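Local coordinates for protein citrate synthase (Thermotoga maritima, PDB 2P2W) that probably catalyses the condensation of oxaloacetate with acetyl-CoA and water to give citrate and free CoA, at residues A[49-54]-A[110-115]; A[90-95]-A[205-210]; A[221-226]-A[312-317]; A[226-231]-A[280-285]. All coordinates share one frame; numbering follows the deposited sequence.

Overall arrangement
Contact 2 is the most deeply placed of the four, its centre about 9 Å from that of the chain, yet it carries a network of charges that reaches the second subunit. Contact 1, partly buried, joins the end of helix 42-51 to the start of helix 110-133 through apolar packing, a CH-pi contact between an arginine and a tyrosine, and one hydrogen bond. Contact 3 is a lone salt bridge at the surface, and contact 4, partly buried, relies on carbon against carbon. Contacts 3 and 4 share G226 and touch through M221 and L283; contact 4 is nested inside the loop that contact 3 closes. Contacts 2 and 3 meet where Y90 packs against N315 and M316.

Contact 1: residues A[49-54]-A[110-115]; sequences LWYGKL and DLREKA
W50 and Y51, in the last turn of helix 42-51, pack against R112 and A115 in the first turns of helix 110-133, a helix-to-helix contact that is apolar on its buried side and polar toward its outer one. The indole of W50 packs on A115, whose carbonyl O stands oblique to the ring, with NE1 of W50 3.9 Å from CB of A115. W50 NE1 is hydrogen-bonded to T330 OG1 of helix 317-337, which probably helps to set the rotation of the indole. In the predominantly helical citrate synthase fold, the contact thus ties two helices of the chain to a third. R112 reaches across with CG anti to the backbone N (chi1 179°) and a bend at chi3, a course that brings one face of its guanidinium against CD1 and CE1 of Y51. CE1 of Y51 sits 3.4 Å from CZ of R112, over the centre of the guanidinium, and the two planes are 28° apart. Further back, CD of R112 makes a CH-pi contact with the Y51 ring, 4.2 Å from its centroid. The guanidinium edge is used as well: NH1 of R112 donates to W50 O at 3.1 Å, with the acceptor in the guanidinium plane but NH1 well above the carbonyl plane. A water bridges NH1 of R112 and Y51 O, so this nitrogen holds one carbonyl directly and the next through the water.

Contact 2: residues A[90-95]-A[205-210]; sequences YIDVLK and ALKGPL
K207 meets I91 and D92 by two kinds of interaction, apolar along its stem and ionic at its tip, where residues of helix 195-207 lie beside the first turn of helix 90-98. The apolar part is small: CG2 of I91 touches CD of K207 at 3.9 Å, the two side chains running antiparallel past one another. CG of K207 is anti to the backbone N (chi1 -172°), and the chain runs on extended to bring NZ in square to D92. The ionic part is a network. NZ of K207 lies 3.1 Å from OD2 and 3.2 Å from OD1 of D92, both weak as hydrogen bonds, so the ammonium straddles the carboxylate. K95, one turn along from D92, donates from NZ to OD1 at 2.9 Å, nearly in line with the C-O bond. K207 NZ also forms a salt bridge with D194 OD1 of the second subunit, and K95 NZ bonds to S197 OG of that subunit. With NZ of K95 and NZ of K207 only 4.6 Å apart, D92, with D194 of the second subunit, probably offsets their mutual repulsion, and the network carries this intramolecular contact into the dimer interface.

Contact 3: residues A[221-226]-A[312-317]; sequences MLEEIG and FPRNMF
E223 and R314 carry this contact alone, as a two-pronged salt bridge at the protein surface between helix 214-225 and the loop leading into helix 317-337. The two side chains come from opposite directions, and R314 grips the carboxylate end-on with NH1 and NH2. NH2 of R314 donates to OE2 of E223 at 2.6 Å, while NH1 of R314 reaches OE1 of E223 at a longer 3.2 Å. Both oxygens are met on the syn side and lie close to the guanidinium plane, but the carboxylate is turned 33° from that plane, so the pairing is bidentate without being flat. R314 spans the gap because its chain is fully extended from CG to NE. A third nitrogen is used too: NE of R314 makes a salt bridge to E308 OE1 in helix 299-309, giving the guanidinium two acidic partners, which would probably stabilise its positive charge. A leucine here would remove all three donor nitrogens, and would probably leave E223 and E308 without their shared counter-ion and E223 loosely held. At the root of the side chain, CA of R314 sits 3.5 Å above the F317 ring plane, over its centre. F317 packs on S215, E216 and P219 of helix 214-225, R314 also touches P219, and L222 of the same helix packs on L276, I279 and A280 of helix 275-289.

Contact 4: residues A[226-231]-A[280-285]; sequences GSEDRV and ASKLEE
V231 and E228 lean on K282 and L283 where the tight link between helices 214-225 and 231-241, in this largely helical citrate synthase fold, rests against helix 275-289. The first shell is carbon on carbon. CB of E228 comes to 3.6 Å from CG of K282, the two side chains set square to one another, so that it is the aliphatic stems that meet and not the charges. V231 straddles two residues of the helix: its CG2 lies 3.8 Å from CG of K282, and its CG1 is 3.9 Å from CD1 of L283. With CG1 anti to the backbone N (chi1 165°), the valine turns one methyl toward each neighbour. Without the lysine's methylenes, as with an alanine here, E228 and V231 would probably face a gap, and E285 would lose its ammonium partner.

The next shell fixes these groups. E228 bends at chi2 and carries its carboxylate away from K282 to a salt bridge with K275, nearly two turns earlier in helix 275-289, so both its stem and its charge are held by the same helix. V231 and L283 both pack on I225 of helix 214-225, and L283 also touches M221. G226, the first residue past that helix, has positive phi, and R230 NE reaches back to I225 O. K282, bent at chi2 (62°), swings its tip away from the loop, and its NZ pairs with OE1 of E285 at 2.9 Å, on the syn side of that carboxylate.

Contact 1: residues A[49-54]-A[110-115]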
# COMPACT_ATOMS: atom_id res chain seq x y z
N LEU A 49 -18.58 0.37 14.67
CA LEU A 49 -17.15 0.09 14.52
C LEU A 49 -16.28 1.32 14.80
O LEU A 49 -15.25 1.22 15.46
CB LEU A 49 -16.86 -0.46 13.12
CG LEU A 49 -17.31 -1.90 12.89
CD1 LEU A 49 -17.15 -2.28 11.42
CD2 LEU A 49 -16.47 -2.83 13.77
N TRP A 50 -16.71 2.48 14.30
CA TRP A 50 -15.95 3.72 14.50
C TRP A 50 -16.10 4.37 15.87
O TRP A 50 -15.13 4.90 16.41
CB TRP A 50 -16.33 4.76 13.43
CG TRP A 50 -15.68 4.55 12.09
CD1 TRP A 50 -14.38 4.22 11.84
CD2 TRP A 50 -16.31 4.70 10.81
NE1 TRP A 50 -14.15 4.16 10.49
CE2 TRP A 50 -15.32 4.44 9.83
CE3 TRP A 50 -17.61 5.02 10.39
CZ2 TRP A 50 -15.59 4.50 8.46
CZ3 TRP A 50 -17.88 5.08 9.02
CH2 TRP A 50 -16.87 4.82 8.07
N TYR A 51 -17.31 4.36 16.42
CA TYR A 51 -17.56 5.01 17.70
C TYR A 51 -17.53 4.13 18.94
O TYR A 51 -17.45 4.64 20.06
CB TYR A 51 -18.87 5.78 17.63
CG TYR A 51 -18.80 6.97 16.71
CD1 TYR A 51 -18.20 8.16 17.13
CD2 TYR A 51 -19.29 6.90 15.40
CE1 TYR A 51 -18.09 9.25 16.27
CE2 TYR A 51 -19.18 7.98 14.54
CZ TYR A 51 -18.58 9.15 14.97
OH TYR A 51 -18.48 10.22 14.12
N GLY A 52 -17.61 2.81 18.76
CA GLY A 52 -17.57 1.91 19.90
C GLY A 52 -18.86 1.65 20.64
O GLY A 52 -18.86 0.99 21.68
N LYS A 53 -19.98 2.16 20.13
CA LYS A 53 -21.26 1.93 20.78
C LYS A 53 -22.38 1.98 19.75
O LYS A 53 -22.25 2.63 18.71
CB LYS A 53 -21.50 3.01 21.84
CG LYS A 53 -21.74 4.38 21.26
CD LYS A 53 -21.58 5.48 22.30
CE LYS A 53 -22.16 6.79 21.80
NZ LYS A 53 -21.55 7.22 20.52
N LEU A 54 -23.47 1.28 20.02
CA LEU A 54 -24.61 1.29 19.11
C LEU A 54 -25.24 2.67 19.24
O LEU A 54 -25.42 3.18 20.34
CB LEU A 54 -25.62 0.19 19.48
CG LEU A 54 -25.11 -1.25 19.32
CD1 LEU A 54 -26.14 -2.24 19.84
CD2 LEU A 54 -24.80 -1.52 17.85
N ASP A 110 -10.54 14.05 13.74
CA ASP A 110 -10.56 14.53 12.36
C ASP A 110 -10.26 13.38 11.39
O ASP A 110 -10.75 13.31 10.27
CB ASP A 110 -9.50 15.63 12.22
CG ASP A 110 -9.54 16.19 10.81
OD1 ASP A 110 -10.58 16.76 10.45
OD2 ASP A 110 -8.53 16.11 10.11
N LEU A 111 -9.37 12.49 11.87
CA LEU A 111 -9.06 11.29 11.11
C LEU A 111 -10.32 10.43 10.93
O LEU A 111 -10.56 9.83 9.89
CB LEU A 111 -8.00 10.52 11.90
CG LEU A 111 -7.24 9.48 11.06
CD1 LEU A 111 -6.64 10.08 9.78
CD2 LEU A 111 -6.06 8.86 11.82
N ARG A 112 -11.14 10.37 11.98
CA ARG A 112 -12.37 9.60 11.92
C ARG A 112 -13.35 10.29 10.97
O ARG A 112 -14.07 9.63 10.22
CB ARG A 112 -12.99 9.47 13.32
CG ARG A 112 -14.30 8.70 13.34
CD ARG A 112 -14.63 8.19 14.74
NE ARG A 112 -14.63 9.26 15.73
CZ ARG A 112 -14.78 9.07 17.04
NH1 ARG A 112 -14.94 7.84 17.52
NH2 ARG A 112 -14.77 10.10 17.88
N GLU A 113 -13.37 11.62 10.99
CA GLU A 113 -14.26 12.37 10.10
C GLU A 113 -13.83 12.09 8.67
O GLU A 113 -14.66 11.93 7.77
CB GLU A 113 -14.16 13.86 10.40
CG GLU A 113 -15.27 14.71 9.80
CD GLU A 113 -16.64 14.33 10.34
OE1 GLU A 113 -16.73 13.98 11.53
OE2 GLU A 113 -17.62 14.40 9.58
N LYS A 114 -12.52 12.02 8.46
CA LYS A 114 -11.97 11.74 7.15
C LYS A 114 -12.36 10.33 6.70
O LYS A 114 -12.70 10.12 5.53
CB LYS A 114 -10.44 11.86 7.20
CG LYS A 114 -9.77 11.90 5.84
CD LYS A 114 -8.36 12.47 5.93
CE LYS A 114 -8.33 13.75 6.76
NZ LYS A 114 -8.45 14.97 5.92
N ALA A 115 -12.32 9.38 7.63
CA ALA A 115 -12.67 7.99 7.34
C ALA A 115 -14.13 7.92 6.92
O ALA A 115 -14.47 7.23 5.96
CB ALA A 115 -12.43 7.12 8.57
O HOH W 1 -15.54 7.30 20.37

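Contact 2: residues A[90-95]-A[205-210]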
# COMPACT_ATOMS: atom_id res chain seq x y z
N TYR A 90 -11.84 -2.09 -11.19
CA TYR A 90 -12.42 -1.19 -10.19
C TYR A 90 -11.54 -0.86 -8.99
O TYR A 90 -11.62 0.26 -8.46
CB TYR A 90 -13.78 -1.74 -9.75
CG TYR A 90 -14.85 -1.51 -10.79
CD1 TYR A 90 -15.54 -0.30 -10.86
CD2 TYR A 90 -15.11 -2.47 -11.77
CE1 TYR A 90 -16.47 -0.05 -11.87
CE2 TYR A 90 -16.03 -2.23 -12.79
CZ TYR A 90 -16.71 -1.01 -12.83
OH TYR A 90 -17.61 -0.75 -13.84
N ILE A 91 -10.71 -1.79 -8.54
CA ILE A 91 -9.82 -1.50 -7.42
C ILE A 91 -8.88 -0.36 -7.82
O ILE A 91 -8.59 0.54 -7.02
CB ILE A 91 -8.97 -2.74 -7.01
CG1 ILE A 91 -9.84 -3.76 -6.27
CG2 ILE A 91 -7.79 -2.30 -6.13
CD1 ILE A 91 -10.37 -3.29 -4.91
N ASP A 92 -8.41 -0.39 -9.07
CA ASP A 92 -7.51 0.65 -9.56
C ASP A 92 -8.23 1.98 -9.68
O ASP A 92 -7.65 3.04 -9.43
CB ASP A 92 -6.91 0.25 -10.92
CG ASP A 92 -5.90 -0.88 -10.79
OD1 ASP A 92 -5.38 -1.09 -9.68
OD2 ASP A 92 -5.63 -1.56 -11.81
N VAL A 93 -9.50 1.92 -10.07
CA VAL A 93 -10.32 3.13 -10.20
C VAL A 93 -10.38 3.82 -8.83
O VAL A 93 -10.23 5.04 -8.73
CB VAL A 93 -11.75 2.77 -10.67
CG1 VAL A 93 -12.65 4.00 -10.60
CG2 VAL A 93 -11.69 2.25 -12.10
N LEU A 94 -10.59 3.02 -7.79
CA LEU A 94 -10.65 3.55 -6.43
C LEU A 94 -9.33 4.22 -6.05
O LEU A 94 -9.32 5.30 -5.47
CB LEU A 94 -10.96 2.42 -5.43
CG LEU A 94 -12.41 1.92 -5.39
CD1 LEU A 94 -12.50 0.66 -4.54
CD2 LEU A 94 -13.30 3.02 -4.83
N LYS A 95 -8.21 3.59 -6.40
CA LYS A 95 -6.89 4.15 -6.10
C LYS A 95 -6.76 5.55 -6.69
O LYS A 95 -6.34 6.50 -6.02
CB LYS A 95 -5.77 3.29 -6.68
CG LYS A 95 -5.54 1.95 -6.02
CD LYS A 95 -4.46 1.23 -6.80
CE LYS A 95 -4.44 -0.25 -6.52
NZ LYS A 95 -3.50 -0.92 -7.46
N ALA A 205 -3.51 -4.79 -1.65
CA ALA A 205 -3.42 -6.10 -1.02
C ALA A 205 -4.72 -6.89 -1.17
O ALA A 205 -4.70 -8.10 -1.45
CB ALA A 205 -3.09 -5.95 0.46
N LEU A 206 -5.85 -6.22 -0.99
CA LEU A 206 -7.15 -6.88 -1.10
C LEU A 206 -7.35 -7.46 -2.51
O LEU A 206 -7.99 -8.49 -2.69
CB LEU A 206 -8.28 -5.90 -0.78
CG LEU A 206 -9.66 -6.52 -0.60
CD1 LEU A 206 -9.66 -7.37 0.66
CD2 LEU A 206 -10.73 -5.43 -0.49
N LYS A 207 -6.76 -6.77 -3.49
CA LYS A 207 -6.85 -7.15 -4.90
C LYS A 207 -6.22 -8.50 -5.23
O LYS A 207 -6.64 -9.18 -6.18
CB LYS A 207 -6.21 -6.05 -5.75
CG LYS A 207 -6.38 -6.21 -7.25
CD LYS A 207 -5.74 -5.04 -7.99
CE LYS A 207 -6.00 -5.11 -9.48
NZ LYS A 207 -5.07 -4.21 -10.22
N GLY A 208 -5.21 -8.90 -4.46
CA GLY A 208 -4.52 -10.16 -4.70
C GLY A 208 -5.39 -11.41 -4.67
O GLY A 208 -6.32 -11.49 -3.86
N PRO A 209 -5.11 -12.40 -5.53
CA PRO A 209 -5.84 -13.66 -5.64
C PRO A 209 -5.76 -14.50 -4.35
O PRO A 209 -6.60 -15.36 -4.08
CB PRO A 209 -5.27 -14.45 -6.81
CG PRO A 209 -3.91 -13.85 -7.14
CD PRO A 209 -4.05 -12.38 -6.53
N LEU A 210 -4.69 -14.26 -3.57
CA LEU A 210 -4.54 -14.97 -2.30
C LEU A 210 -5.24 -14.22 -1.15
O LEU A 210 -5.12 -14.56 0.03
CB LEU A 210 -3.05 -15.10 -1.99
CG LEU A 210 -2.33 -16.07 -2.93
CD1 LEU A 210 -0.96 -16.49 -2.40
CD2 LEU A 210 -3.12 -17.36 -3.15

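Contact 3: residues A[221-226]-A[312-317]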
# COMPACT_ATOMS: atom_id res chain seq x y z
N MET A 221 -13.49 -20.45 -11.75
CA MET A 221 -13.08 -21.76 -11.26
C MET A 221 -14.29 -22.68 -11.25
O MET A 221 -14.21 -23.84 -11.66
CB MET A 221 -12.51 -21.65 -9.84
CG MET A 221 -12.12 -22.99 -9.24
SD MET A 221 -11.94 -22.91 -7.46
CE MET A 221 -13.65 -22.76 -6.95
N LEU A 222 -15.42 -22.16 -10.78
CA LEU A 222 -16.65 -22.94 -10.73
C LEU A 222 -17.05 -23.37 -12.14
O LEU A 222 -17.47 -24.50 -12.37
CB LEU A 222 -17.77 -22.11 -10.09
CG LEU A 222 -17.55 -21.73 -8.62
CD1 LEU A 222 -18.67 -20.82 -8.13
CD2 LEU A 222 -17.46 -23.00 -7.78
N GLU A 223 -16.90 -22.46 -13.10
CA GLU A 223 -17.24 -22.76 -14.49
C GLU A 223 -16.26 -23.76 -15.07
O GLU A 223 -16.63 -24.61 -15.89
CB GLU A 223 -17.29 -21.45 -15.30
CG GLU A 223 -18.59 -20.70 -15.00
CD GLU A 223 -18.55 -19.20 -15.28
OE1 GLU A 223 -17.46 -18.65 -15.55
OE2 GLU A 223 -19.63 -18.57 -15.21
N GLU A 224 -15.00 -23.69 -14.63
CA GLU A 224 -13.97 -24.61 -15.09
C GLU A 224 -14.36 -26.02 -14.64
O GLU A 224 -14.15 -26.99 -15.37
CB GLU A 224 -12.62 -24.23 -14.50
CG GLU A 224 -11.44 -24.93 -15.15
CD GLU A 224 -10.14 -24.74 -14.39
OE1 GLU A 224 -9.92 -23.63 -13.86
OE2 GLU A 224 -9.34 -25.69 -14.34
N ILE A 225 -14.90 -26.12 -13.44
CA ILE A 225 -15.33 -27.41 -12.91
C ILE A 225 -16.52 -27.88 -13.76
O ILE A 225 -16.64 -29.06 -14.10
CB ILE A 225 -15.76 -27.30 -11.43
CG1 ILE A 225 -14.57 -26.85 -10.58
CG2 ILE A 225 -16.29 -28.63 -10.93
CD1 ILE A 225 -14.91 -26.55 -9.13
N GLY A 226 -17.40 -26.93 -14.09
CA GLY A 226 -18.54 -27.24 -14.94
C GLY A 226 -19.81 -27.72 -14.29
O GLY A 226 -20.89 -27.21 -14.60
N PHE A 312 -23.73 -7.80 -10.40
CA PHE A 312 -22.54 -6.96 -10.45
C PHE A 312 -21.44 -7.57 -11.33
O PHE A 312 -21.31 -8.79 -11.41
CB PHE A 312 -21.98 -6.74 -9.05
CG PHE A 312 -22.85 -5.88 -8.18
CD1 PHE A 312 -22.70 -4.50 -8.18
CD2 PHE A 312 -23.83 -6.45 -7.38
CE1 PHE A 312 -23.53 -3.69 -7.40
CE2 PHE A 312 -24.67 -5.65 -6.59
CZ PHE A 312 -24.52 -4.27 -6.61
N PRO A 313 -20.64 -6.72 -12.00
CA PRO A 313 -19.55 -7.17 -12.86
C PRO A 313 -18.49 -7.87 -12.01
O PRO A 313 -18.19 -7.42 -10.91
CB PRO A 313 -19.00 -5.87 -13.46
CG PRO A 313 -19.73 -4.67 -12.96
CD PRO A 313 -20.74 -5.25 -12.01
N ARG A 314 -17.93 -8.96 -12.52
CA ARG A 314 -16.92 -9.72 -11.79
C ARG A 314 -15.69 -8.88 -11.39
O ARG A 314 -15.09 -9.09 -10.35
CB ARG A 314 -16.50 -10.92 -12.65
CG ARG A 314 -17.67 -11.89 -12.84
CD ARG A 314 -17.26 -13.18 -13.57
NE ARG A 314 -18.40 -14.11 -13.58
CZ ARG A 314 -18.23 -15.31 -14.16
NH1 ARG A 314 -17.07 -15.64 -14.69
NH2 ARG A 314 -19.24 -16.18 -14.16
N ASN A 315 -15.30 -7.93 -12.26
CA ASN A 315 -14.12 -7.15 -11.93
C ASN A 315 -14.41 -6.02 -10.93
O ASN A 315 -13.60 -5.13 -10.68
CB ASN A 315 -13.46 -6.62 -13.22
CG ASN A 315 -14.29 -5.53 -13.84
OD1 ASN A 315 -15.51 -5.49 -13.73
ND2 ASN A 315 -13.58 -4.62 -14.54
N MET A 316 -15.64 -6.07 -10.35
CA MET A 316 -15.98 -5.15 -9.27
C MET A 316 -16.12 -5.88 -7.91
O MET A 316 -16.28 -5.26 -6.86
CB MET A 316 -17.30 -4.43 -9.61
CG MET A 316 -17.59 -3.27 -8.65
SD MET A 316 -19.29 -2.68 -8.75
CE MET A 316 -19.15 -1.76 -10.29
N PHE A 317 -16.09 -7.24 -7.96
CA PHE A 317 -16.27 -8.03 -6.73
C PHE A 317 -15.29 -7.59 -5.61
O PHE A 317 -15.69 -7.40 -4.47
CB PHE A 317 -16.03 -9.51 -7.05
CG PHE A 317 -17.18 -10.14 -7.80
CD1 PHE A 317 -18.21 -9.36 -8.33
CD2 PHE A 317 -17.18 -11.52 -8.00
CE1 PHE A 317 -19.23 -9.97 -9.06
CE2 PHE A 317 -18.21 -12.11 -8.74
CZ PHE A 317 -19.23 -11.34 -9.27

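Contact 4: residues A[226-231]-A[280-285]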
# COMPACT_ATOMS: atom_id res chain seq x y z
N GLY A 226 -17.40 -26.93 -14.09
CA GLY A 226 -18.54 -27.24 -14.94
C GLY A 226 -19.81 -27.72 -14.29
O GLY A 226 -20.89 -27.21 -14.60
N SER A 227 -19.72 -28.72 -13.42
CA SER A 227 -20.91 -29.24 -12.77
C SER A 227 -20.56 -30.05 -11.53
O SER A 227 -19.39 -30.37 -11.30
CB SER A 227 -21.71 -30.13 -13.72
OG SER A 227 -21.07 -31.39 -13.86
N GLU A 228 -21.59 -30.38 -10.77
CA GLU A 228 -21.44 -31.16 -9.55
C GLU A 228 -20.82 -32.52 -9.83
O GLU A 228 -20.16 -33.09 -8.96
CB GLU A 228 -22.81 -31.35 -8.88
CG GLU A 228 -23.56 -30.07 -8.57
CD GLU A 228 -24.49 -29.63 -9.70
OE1 GLU A 228 -24.02 -29.44 -10.83
OE2 GLU A 228 -25.70 -29.46 -9.43
N ASP A 229 -21.05 -33.06 -11.02
CA ASP A 229 -20.52 -34.37 -11.38
C ASP A 229 -19.01 -34.39 -11.57
O ASP A 229 -18.38 -35.44 -11.47
CB ASP A 229 -21.17 -34.89 -12.66
CG ASP A 229 -22.68 -34.99 -12.56
OD1 ASP A 229 -23.18 -35.45 -11.51
OD2 ASP A 229 -23.37 -34.62 -13.54
N ARG A 230 -18.43 -33.22 -11.85
CA ARG A 230 -17.00 -33.12 -12.10
C ARG A 230 -16.17 -32.59 -10.93
O ARG A 230 -14.96 -32.42 -11.05
CB ARG A 230 -16.78 -32.25 -13.33
CG ARG A 230 -17.47 -32.79 -14.59
CD ARG A 230 -17.61 -31.72 -15.67
NE ARG A 230 -16.33 -31.23 -16.15
CZ ARG A 230 -15.59 -31.82 -17.08
NH1 ARG A 230 -16.02 -32.94 -17.66
NH2 ARG A 230 -14.43 -31.30 -17.44
N VAL A 231 -16.81 -32.35 -9.79
CA VAL A 231 -16.11 -31.83 -8.62
C VAL A 231 -14.97 -32.73 -8.12
O VAL A 231 -13.84 -32.27 -7.97
CB VAL A 231 -17.10 -31.55 -7.46
CG1 VAL A 231 -16.34 -31.36 -6.14
CG2 VAL A 231 -17.91 -30.30 -7.76
N ALA A 280 -20.59 -24.66 -6.26
CA ALA A 280 -19.87 -24.25 -5.06
C ALA A 280 -20.29 -25.09 -3.85
O ALA A 280 -19.46 -25.46 -3.01
CB ALA A 280 -20.12 -22.77 -4.78
N SER A 281 -21.58 -25.38 -3.76
CA SER A 281 -22.10 -26.17 -2.66
C SER A 281 -21.57 -27.59 -2.74
O SER A 281 -21.22 -28.19 -1.71
CB SER A 281 -23.63 -26.17 -2.70
OG SER A 281 -24.16 -26.70 -1.49
N LYS A 282 -21.50 -28.14 -3.95
CA LYS A 282 -21.00 -29.49 -4.14
C LYS A 282 -19.51 -29.56 -3.84
O LYS A 282 -19.01 -30.55 -3.31
CB LYS A 282 -21.26 -29.95 -5.58
CG LYS A 282 -20.94 -31.42 -5.83
CD LYS A 282 -21.83 -32.32 -4.98
CE LYS A 282 -21.73 -33.77 -5.42
NZ LYS A 282 -22.66 -34.62 -4.65
N LEU A 283 -18.80 -28.49 -4.19
CA LEU A 283 -17.36 -28.42 -3.95
C LEU A 283 -17.11 -28.48 -2.44
O LEU A 283 -16.22 -29.18 -1.97
CB LEU A 283 -16.79 -27.12 -4.53
CG LEU A 283 -15.28 -26.90 -4.47
CD1 LEU A 283 -14.54 -28.08 -5.10
CD2 LEU A 283 -14.94 -25.60 -5.20
N GLU A 284 -17.92 -27.74 -1.68
CA GLU A 284 -17.78 -27.74 -0.23
C GLU A 284 -18.08 -29.13 0.32
O GLU A 284 -17.35 -29.65 1.17
CB GLU A 284 -18.74 -26.74 0.42
CG GLU A 284 -18.89 -26.95 1.92
CD GLU A 284 -19.86 -25.98 2.55
OE1 GLU A 284 -20.22 -24.98 1.90
OE2 GLU A 284 -20.25 -26.21 3.71
N GLU A 285 -19.16 -29.74 -0.18
CA GLU A 285 -19.54 -31.07 0.27
C GLU A 285 -18.41 -32.07 0.10
O GLU A 285 -18.11 -32.83 1.02
CB GLU A 285 -20.77 -31.58 -0.49
CG GLU A 285 -21.29 -32.91 0.04
CD GLU A 285 -22.32 -33.55 -0.88
OE1 GLU A 285 -21.93 -34.06 -1.95
OE2 GLU A 285 -23.53 -33.54 -0.54